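Local coordinates for glycoside hydrolase family protein (Novosphingobium sp. PP1Y, PDB 6Q2F) that probably hydrolyses alpha-L-rhamnosides, releasing terminal alpha-L-rhamnose as a glycoside hydrolase, at residues Leu1047-Gly1052 and Leu1090-Ala1095; Ala1058-Asn1063 and Tyr1075-Gly1080; Val994-Asp999 and Ala1004-Ala1009. All coordinates share one frame; numbering follows the deposited sequence.

Contact 1: residues Leu1047-Gly1052 and Leu1090-Ala1095; sequences LWLDLG and LEIRVA
L1051 and I1092 make the tight end of this contact, CD2 of L1051 lying 3.7 Å from CD1 of I1092 as the two side chains run side by side with their ends pointing opposite ways. The strands belong to the two facing sheets of a beta-sandwich in the galactose-binding-like domain, and with the CA atoms of L1051 and I1092 9.6 Å apart only side chains bridge the gap. I1092 gets there by full extension: CG1 lies anti to the carbonyl carbon and CD1 continues straight on (chi2 -175°). The L1049 end is looser. Its CD2 comes within 4.0 Å of L1090 CD1, the two leucines meeting at a slant, end methyl against end methyl, and stays 4.5 Å from I1092 CD1. V1060 and A1058 of the neighbouring strand also pack against these four side chains. Alternate residues face the other way: E1091 is exposed to solvent, and R1093, partly exposed, bonds through NH1 to Q1059 OE1. At D1050-G1052 the chain forms an Asx turn, D1050 OD1 accepting from G1052 N at 2.9 Å. Across the gap every touching atom is a methyl carbon, without a hydrogen bond, so the two sheets are held here by buried apolar packing alone.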
loop_
_atom_site.group_PDB
_atom_site.type_symbol
_atom_site.label_atom_id
_atom_site.label_comp_id
_atom_site.label_asym_id
_atom_site.label_seq_id
_atom_site.Cartn_x
_atom_site.Cartn_y
_atom_site.Cartn_z
ATOM N N LEU A 1047 32.711 8.101 -30.643
ATOM C CA LEU A 1047 31.824 7.890 -31.780
ATOM C C LEU A 1047 30.571 7.221 -31.245
ATOM O O LEU A 1047 30.652 6.135 -30.659
ATOM C CB LEU A 1047 32.488 7.018 -32.854
ATOM C CG LEU A 1047 31.688 6.645 -34.109
ATOM C CD1 LEU A 1047 31.260 7.900 -34.854
ATOM C CD2 LEU A 1047 32.514 5.754 -35.038
ATOM N N TRP A 1048 29.423 7.866 -31.429
ATOM C CA TRP A 1048 28.151 7.338 -30.957
ATOM C C TRP A 1048 27.331 6.829 -32.132
ATOM O O TRP A 1048 27.364 7.404 -33.230
ATOM C CB TRP A 1048 27.360 8.397 -30.190
ATOM C CG TRP A 1048 28.053 8.848 -28.931
ATOM C CD1 TRP A 1048 29.016 9.817 -28.828
ATOM C CD2 TRP A 1048 27.850 8.339 -27.602
ATOM N NE1 TRP A 1048 29.417 9.942 -27.520
ATOM C CE2 TRP A 1048 28.719 9.049 -26.748
ATOM C CE3 TRP A 1048 27.022 7.355 -27.055
ATOM C CZ2 TRP A 1048 28.784 8.806 -25.372
ATOM C CZ3 TRP A 1048 27.081 7.114 -25.674
ATOM C CH2 TRP A 1048 27.960 7.837 -24.855
ATOM N N LEU A 1049 26.629 5.726 -31.899
ATOM C CA LEU A 1049 25.632 5.200 -32.819
ATOM C C LEU A 1049 24.259 5.575 -32.276
ATOM O O LEU A 1049 23.872 5.123 -31.192
ATOM C CB LEU A 1049 25.754 3.684 -32.950
ATOM C CG LEU A 1049 24.764 3.004 -33.896
ATOM C CD1 LEU A 1049 25.169 3.259 -35.335
ATOM C CD2 LEU A 1049 24.720 1.513 -33.629
ATOM N N ASP A 1050 23.532 6.410 -33.011
ATOM C CA ASP A 1050 22.184 6.790 -32.617
ATOM C C ASP A 1050 21.205 6.041 -33.505
ATOM O O ASP A 1050 21.264 6.161 -34.728
ATOM C CB ASP A 1050 21.973 8.298 -32.735
ATOM C CG ASP A 1050 20.702 8.748 -32.059
ATOM O OD1 ASP A 1050 19.619 8.277 -32.468
ATOM O OD2 ASP A 1050 20.778 9.551 -31.109
ATOM N N LEU A 1051 20.313 5.268 -32.889
ATOM C CA LEU A 1051 19.403 4.403 -33.633
ATOM C C LEU A 1051 18.098 5.077 -34.024
ATOM O O LEU A 1051 17.299 4.465 -34.740
ATOM C CB LEU A 1051 19.062 3.153 -32.824
ATOM C CG LEU A 1051 20.217 2.248 -32.431
ATOM C CD1 LEU A 1051 19.657 1.058 -31.688
ATOM C CD2 LEU A 1051 20.989 1.799 -33.666
ATOM N N GLY A 1052 17.848 6.301 -33.571
ATOM C CA GLY A 1052 16.559 6.913 -33.862
ATOM C C GLY A 1052 15.434 6.181 -33.150
ATOM O O GLY A 1052 15.569 5.755 -32.001
ATOM N N LEU A 1090 27.988 -4.516 -38.566
ATOM C CA LEU A 1090 26.993 -3.988 -37.644
ATOM C C LEU A 1090 25.858 -4.996 -37.584
ATOM O O LEU A 1090 25.320 -5.388 -38.625
ATOM C CB LEU A 1090 26.475 -2.620 -38.110
ATOM C CG LEU A 1090 25.380 -1.945 -37.276
ATOM C CD1 LEU A 1090 25.859 -1.671 -35.848
ATOM C CD2 LEU A 1090 24.991 -0.614 -37.935
ATOM N N GLU A 1091 25.510 -5.427 -36.375
ATOM C CA GLU A 1091 24.366 -6.306 -36.150
ATOM C C GLU A 1091 23.564 -5.740 -34.996
ATOM O O GLU A 1091 24.128 -5.419 -33.947
ATOM C CB GLU A 1091 24.783 -7.744 -35.816
ATOM C CG GLU A 1091 25.932 -8.303 -36.625
ATOM C CD GLU A 1091 26.213 -9.745 -36.252
ATOM O OE1 GLU A 1091 25.233 -10.519 -36.103
ATOM O OE2 GLU A 1091 27.404 -10.088 -36.078
ATOM N N ILE A 1092 22.258 -5.605 -35.199
ATOM C CA ILE A 1092 21.378 -4.943 -34.251
ATOM C C ILE A 1092 20.199 -5.868 -34.013
ATOM O O ILE A 1092 19.399 -6.106 -34.926
ATOM C CB ILE A 1092 20.904 -3.580 -34.757
ATOM C CG1 ILE A 1092 22.117 -2.695 -35.075
ATOM C CG2 ILE A 1092 19.968 -2.950 -33.736
ATOM C CD1 ILE A 1092 21.771 -1.280 -35.476
ATOM N N ARG A 1093 20.096 -6.408 -32.795
ATOM C CA ARG A 1093 19.031 -7.336 -32.464
ATOM C C ARG A 1093 17.929 -6.531 -31.791
ATOM O O ARG A 1093 18.108 -6.039 -30.664
ATOM C CB ARG A 1093 19.564 -8.458 -31.579
ATOM C CG ARG A 1093 20.403 -9.471 -32.366
ATOM C CD ARG A 1093 21.228 -10.390 -31.472
ATOM N NE ARG A 1093 20.401 -11.173 -30.559
ATOM C CZ ARG A 1093 20.312 -10.951 -29.251
ATOM N NH1 ARG A 1093 21.003 -9.961 -28.681
ATOM N NH2 ARG A 1093 19.534 -11.722 -28.513
ATOM N N VAL A 1094 16.819 -6.330 -32.503
ATOM C CA VAL A 1094 15.696 -5.548 -31.997
ATOM C C VAL A 1094 14.612 -6.494 -31.513
ATOM O O VAL A 1094 14.172 -7.382 -32.254
ATOM C CB VAL A 1094 15.124 -4.593 -33.052
ATOM C CG1 VAL A 1094 13.983 -3.795 -32.425
ATOM C CG2 VAL A 1094 16.212 -3.670 -33.586
ATOM N N ALA A 1095 14.177 -6.291 -30.277
ATOM C CA ALA A 1095 13.067 -7.015 -29.681
ATOM C C ALA A 1095 11.885 -6.068 -29.523
ATOM O O ALA A 1095 12.065 -4.891 -29.179
ATOM C CB ALA A 1095 13.457 -7.581 -28.308
#

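Contact 2: residues Ala1058-Asn1063 and Tyr1075-Gly1080; sequences AQVSVN and YRLDIG
V1060 meets L1077, and V1062 meets I1079, between the two sheets of the galactose-binding-like beta-sandwich: strand 1057-1062 comes from one sheet and strand 1076-1078 from the edge of the other. The CA atoms of V1060 and L1077 are 8.2 Å apart, a distance spanned by side chains with no hydrogen bond between the segments. L1077 does most of the reaching. Its CG sits anti to the carbonyl carbon (chi1 -64°), and from there the chain runs on extended to CD1, which slips alongside V1060 to lie 3.7 Å from both CB and CG2. Both valines offer the same branch, CG2, to their partners. At the second pair the two side chains lie roughly perpendicular, and CG2 of V1062 stands 4.1 Å from CG2 of I1079. With chi1 at 67°, the isoleucine has CG1 between its backbone N and carbonyl carbon, which leaves CG2, anti to the carbonyl carbon, to make the contact. V1067 of the adjoining strand packs against both V1060 and I1079.

Q1059 and S1061 point the other way. Q1059 turns its amide along the strand: NE2 gives a hydrogen bond of 3.0 Å to S1061 OG, which lies in the amide plane, and another to D1066 OD1. Just past strand 1076-1078 the chain closes an Asx turn, in which G1080 N donates to D1078 OD1 at 3.0 Å.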
loop_
_atom_site.group_PDB
_atom_site.type_symbol
_atom_site.label_atom_id
_atom_site.label_comp_id
_atom_site.label_asym_id
_atom_site.label_seq_id
_atom_site.Cartn_x
_atom_site.Cartn_y
_atom_site.Cartn_z
ATOM N N ALA A 1058 17.119 -2.493 -28.490
ATOM C CA ALA A 1058 18.066 -3.055 -29.394
ATOM C C ALA A 1058 19.435 -3.313 -28.853
ATOM O O ALA A 1058 20.061 -2.471 -28.296
ATOM C CB ALA A 1058 18.181 -2.168 -30.602
ATOM N N GLN A 1059 19.905 -4.513 -29.072
ATOM C CA GLN A 1059 21.254 -4.887 -28.666
ATOM C C GLN A 1059 22.155 -4.774 -29.893
ATOM O O GLN A 1059 21.817 -5.296 -30.954
ATOM C CB GLN A 1059 21.257 -6.310 -28.066
ATOM C CG GLN A 1059 22.618 -6.874 -27.644
ATOM C CD GLN A 1059 23.443 -7.366 -28.837
ATOM O OE1 GLN A 1059 22.958 -8.125 -29.678
ATOM N NE2 GLN A 1059 24.690 -6.918 -28.914
ATOM N N VAL A 1060 23.289 -4.082 -29.753
ATOM C CA VAL A 1060 24.135 -3.715 -30.885
ATOM C C VAL A 1060 25.497 -4.380 -30.750
ATOM O O VAL A 1060 26.151 -4.268 -29.706
ATOM C CB VAL A 1060 24.295 -2.192 -30.998
ATOM C CG1 VAL A 1060 25.281 -1.834 -32.143
ATOM C CG2 VAL A 1060 22.933 -1.563 -31.216
ATOM N N SER A 1061 25.930 -5.045 -31.816
ATOM C CA SER A 1061 27.258 -5.628 -31.929
ATOM C C SER A 1061 27.989 -4.984 -33.100
ATOM O O SER A 1061 27.463 -4.939 -34.217
ATOM C CB SER A 1061 27.185 -7.148 -32.120
ATOM O OG SER A 1061 26.667 -7.759 -30.943
ATOM N N VAL A 1062 29.195 -4.488 -32.840
ATOM C CA VAL A 1062 30.040 -3.859 -33.850
ATOM C C VAL A 1062 31.293 -4.713 -33.990
ATOM O O VAL A 1062 32.015 -4.921 -33.009
ATOM C CB VAL A 1062 30.382 -2.411 -33.472
ATOM C CG1 VAL A 1062 31.382 -1.806 -34.468
ATOM C CG2 VAL A 1062 29.113 -1.580 -33.401
ATOM N N ASN A 1063 31.546 -5.211 -35.196
ATOM C CA ASN A 1063 32.605 -6.196 -35.439
ATOM C C ASN A 1063 32.554 -7.314 -34.399
ATOM O O ASN A 1063 33.561 -7.657 -33.776
ATOM C CB ASN A 1063 33.987 -5.544 -35.456
ATOM C CG ASN A 1063 34.064 -4.364 -36.391
ATOM O OD1 ASN A 1063 33.715 -4.471 -37.569
ATOM N ND2 ASN A 1063 34.491 -3.211 -35.862
ATOM N N TYR A 1075 18.020 6.327 -28.056
ATOM C CA TYR A 1075 18.633 5.030 -28.318
ATOM C C TYR A 1075 20.014 5.277 -28.900
ATOM O O TYR A 1075 20.212 5.290 -30.116
ATOM C CB TYR A 1075 17.772 4.217 -29.273
ATOM C CG TYR A 1075 16.480 3.747 -28.673
ATOM C CD1 TYR A 1075 15.329 4.531 -28.724
ATOM C CD2 TYR A 1075 16.410 2.521 -28.041
ATOM C CE1 TYR A 1075 14.126 4.078 -28.173
ATOM C CE2 TYR A 1075 15.222 2.061 -27.491
ATOM C CZ TYR A 1075 14.089 2.835 -27.568
ATOM O OH TYR A 1075 12.923 2.351 -27.001
ATOM N N ARG A 1076 20.992 5.452 -28.022
ATOM C CA ARG A 1076 22.313 5.864 -28.459
ATOM C C ARG A 1076 23.350 5.062 -27.696
ATOM O O ARG A 1076 23.230 4.900 -26.482
ATOM C CB ARG A 1076 22.474 7.377 -28.250
ATOM C CG ARG A 1076 23.873 7.910 -28.276
ATOM C CD ARG A 1076 23.854 9.367 -27.834
ATOM N NE ARG A 1076 23.142 10.194 -28.801
ATOM C CZ ARG A 1076 23.633 11.304 -29.347
ATOM N NH1 ARG A 1076 24.841 11.753 -29.006
ATOM N NH2 ARG A 1076 22.902 11.981 -30.221
ATOM N N LEU A 1077 24.357 4.561 -28.400
ATOM C CA LEU A 1077 25.408 3.762 -27.790
ATOM C C LEU A 1077 26.775 4.256 -28.244
ATOM O O LEU A 1077 26.954 4.675 -29.390
ATOM C CB LEU A 1077 25.259 2.280 -28.156
ATOM C CG LEU A 1077 23.991 1.607 -27.643
ATOM C CD1 LEU A 1077 23.928 0.192 -28.129
ATOM C CD2 LEU A 1077 23.991 1.646 -26.112
ATOM N N ASP A 1078 27.746 4.154 -27.340
ATOM C CA ASP A 1078 29.122 4.559 -27.600
ATOM C C ASP A 1078 29.862 3.415 -28.284
ATOM O O ASP A 1078 30.150 2.395 -27.658
ATOM C CB ASP A 1078 29.799 4.947 -26.288
ATOM C CG ASP A 1078 31.205 5.520 -26.493
ATOM O OD1 ASP A 1078 31.845 5.217 -27.524
ATOM O OD2 ASP A 1078 31.664 6.268 -25.607
ATOM N N ILE A 1079 30.195 3.577 -29.561
ATOM C CA ILE A 1079 30.873 2.525 -30.309
ATOM C C ILE A 1079 32.334 2.847 -30.591
ATOM O O ILE A 1079 33.036 2.010 -31.178
ATOM C CB ILE A 1079 30.126 2.199 -31.618
ATOM C CG1 ILE A 1079 30.190 3.369 -32.596
ATOM C CG2 ILE A 1079 28.680 1.874 -31.310
ATOM C CD1 ILE A 1079 29.735 2.970 -34.016
ATOM N N GLY A 1080 32.829 4.003 -30.142
ATOM C CA GLY A 1080 34.178 4.435 -30.492
ATOM C C GLY A 1080 35.264 3.397 -30.261
ATOM O O GLY A 1080 36.253 3.360 -30.995
#

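Contact 3: residues Val994-Asp999 and Ala1004-Ala1009; sequences VAFQAD and ASIELA
V994 and I1006 face each other as a hydrogen-bonded pair in an antiparallel beta hairpin: V994 N donates to I1006 O at 3.1 Å, nearly straight at 172°, and I1006 N returns a bond of 2.9 Å to V994 O. A third bond runs from F996 N to A1004 O at 3.0 Å. In the V994 side chain every carbon has company. CB lies 3.9 Å from CG1 of I1006. CG1, anti to the backbone N (chi1 -169°), sits over one face of the F996 ring, 3.7 Å above its plane and offset toward the rim. The other branch, CG2, crosses to L1008 and reaches its CD1 at 3.7 Å. The ring in turn takes I1006 CD1 at its edge, 3.9 Å from CE2. A1029 and Y1031 of strand 1028-1037 pack against V994, and F1025 meets F996 edge-to-face. On the other surface A995 and S1005 form a non-hydrogen-bonded pair, with S1005 exposed. The chemistry is thus two-sided: backbone bonds hold the outermost strand 1005-1008 to strand 992-996, while apolar packing on the V994 face gathers both strands and strand 1028-1037 together.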
loop_
_atom_site.group_PDB
_atom_site.type_symbol
_atom_site.label_atom_id
_atom_site.label_comp_id
_atom_site.label_asym_id
_atom_site.label_seq_id
_atom_site.Cartn_x
_atom_site.Cartn_y
_atom_site.Cartn_z
ATOM N N VAL A 994 17.653 -8.208 -42.707
ATOM C CA VAL A 994 16.876 -8.482 -41.508
ATOM C C VAL A 994 16.614 -9.975 -41.426
ATOM O O VAL A 994 16.068 -10.559 -42.365
ATOM C CB VAL A 994 15.547 -7.714 -41.503
ATOM C CG1 VAL A 994 14.903 -7.819 -40.122
ATOM C CG2 VAL A 994 15.772 -6.269 -41.887
ATOM N N ALA A 995 16.968 -10.582 -40.292
ATOM C CA ALA A 995 16.674 -11.985 -40.047
ATOM C C ALA A 995 15.731 -12.075 -38.862
ATOM O O ALA A 995 15.926 -11.382 -37.863
ATOM C CB ALA A 995 17.950 -12.803 -39.789
ATOM N N PHE A 996 14.715 -12.920 -38.978
ATOM C CA PHE A 996 13.668 -13.000 -37.976
ATOM C C PHE A 996 13.787 -14.273 -37.153
ATOM O O PHE A 996 14.020 -15.359 -37.687
ATOM C CB PHE A 996 12.294 -12.927 -38.624
ATOM C CG PHE A 996 11.983 -11.592 -39.221
ATOM C CD1 PHE A 996 11.482 -10.576 -38.427
ATOM C CD2 PHE A 996 12.180 -11.353 -40.572
ATOM C CE1 PHE A 996 11.183 -9.340 -38.962
ATOM C CE2 PHE A 996 11.885 -10.096 -41.124
ATOM C CZ PHE A 996 11.384 -9.098 -40.310
ATOM N N GLN A 997 13.653 -14.112 -35.839
ATOM C CA GLN A 997 13.536 -15.241 -34.926
ATOM C C GLN A 997 12.579 -16.299 -35.462
ATOM O O GLN A 997 11.459 -15.993 -35.883
ATOM C CB GLN A 997 13.050 -14.747 -33.570
ATOM C CG GLN A 997 13.123 -15.791 -32.518
ATOM C CD GLN A 997 12.943 -15.194 -31.109
ATOM O OE1 GLN A 997 12.474 -14.068 -30.942
ATOM N NE2 GLN A 997 13.317 -15.963 -30.102
ATOM N N ALA A 998 13.027 -17.552 -35.424
ATOM C CA ALA A 998 12.288 -18.644 -36.034
ATOM C C ALA A 998 11.027 -18.959 -35.232
ATOM O O ALA A 998 10.914 -18.639 -34.043
ATOM C CB ALA A 998 13.170 -19.890 -36.151
ATOM N N ASP A 999 10.061 -19.571 -35.920
ATOM C CA ASP A 999 8.807 -20.024 -35.308
ATOM C C ASP A 999 8.038 -18.857 -34.703
ATOM O O ASP A 999 7.432 -18.962 -33.637
ATOM C CB ASP A 999 9.072 -21.120 -34.280
ATOM C CG ASP A 999 9.721 -22.336 -34.917
ATOM O OD1 ASP A 999 9.205 -22.788 -35.965
ATOM O OD2 ASP A 999 10.764 -22.809 -34.414
ATOM N N ALA A 1004 12.295 -16.341 -42.846
ATOM C CA ALA A 1004 13.641 -16.445 -42.290
ATOM C C ALA A 1004 14.378 -15.108 -42.355
ATOM O O ALA A 1004 15.017 -14.696 -41.383
ATOM C CB ALA A 1004 14.432 -17.529 -43.018
ATOM N N SER A 1005 14.302 -14.423 -43.494
ATOM C CA SER A 1005 14.977 -13.147 -43.676
ATOM C C SER A 1005 14.302 -12.368 -44.795
ATOM O O SER A 1005 13.574 -12.925 -45.621
ATOM C CB SER A 1005 16.462 -13.338 -43.979
ATOM O OG SER A 1005 16.635 -14.041 -45.188
ATOM N N ILE A 1006 14.557 -11.057 -44.803
ATOM C CA ILE A 1006 14.170 -10.167 -45.890
ATOM C C ILE A 1006 15.332 -9.217 -46.142
ATOM O O ILE A 1006 16.301 -9.168 -45.383
ATOM C CB ILE A 1006 12.892 -9.363 -45.589
ATOM C CG1 ILE A 1006 13.132 -8.396 -44.424
ATOM C CG2 ILE A 1006 11.722 -10.287 -45.330
ATOM C CD1 ILE A 1006 11.925 -7.570 -44.061
ATOM N N GLU A 1007 15.225 -8.467 -47.233
ATOM C CA GLU A 1007 16.063 -7.310 -47.492
ATOM C C GLU A 1007 15.171 -6.082 -47.508
ATOM O O GLU A 1007 14.113 -6.083 -48.147
ATOM C CB GLU A 1007 16.824 -7.442 -48.815
ATOM C CG GLU A 1007 17.777 -6.278 -49.097
ATOM C CD GLU A 1007 18.563 -6.442 -50.390
ATOM O OE1 GLU A 1007 18.357 -7.443 -51.115
ATOM O OE2 GLU A 1007 19.398 -5.560 -50.670
ATOM N N LEU A 1008 15.573 -5.062 -46.770
ATOM C CA LEU A 1008 14.889 -3.782 -46.781
ATOM C C LEU A 1008 15.734 -2.814 -47.590
ATOM O O LEU A 1008 16.891 -2.557 -47.244
ATOM C CB LEU A 1008 14.669 -3.258 -45.363
ATOM C CG LEU A 1008 13.626 -3.995 -44.526
ATOM C CD1 LEU A 1008 13.617 -3.468 -43.103
ATOM C CD2 LEU A 1008 12.250 -3.852 -45.148
ATOM N N ALA A 1009 15.168 -2.301 -48.682
ATOM C CA ALA A 1009 15.827 -1.207 -49.388
ATOM C C ALA A 1009 15.990 -0.005 -48.478
ATOM O O ALA A 1009 16.919 0.791 -48.653
ATOM C CB ALA A 1009 15.023 -0.811 -50.623
#

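Overall arrangement
All three contacts lie in the C-terminal galactose-binding-like beta-sandwich, well away from the centre of the chain. Contacts 1 and 2 join the same two sheets: strands 1047-1055 and 1076-1078 are neighbours in one, 1086-1095 and 1057-1062 in the other. Along the chain contact 2 falls between the two segments of contact 1. In space their centres are about 5 Å apart and they touch directly, with probable hydrogen bonds from L1049 N to L1077 O and from R1093 N to Q1059 O. Contact 3 comes first in sequence; its centre is about 17 Å from that of contact 1 and 20 Å from that of contact 2. Contacts 1 and 2 thus join the sheets, and contact 3 finishes the edge of one.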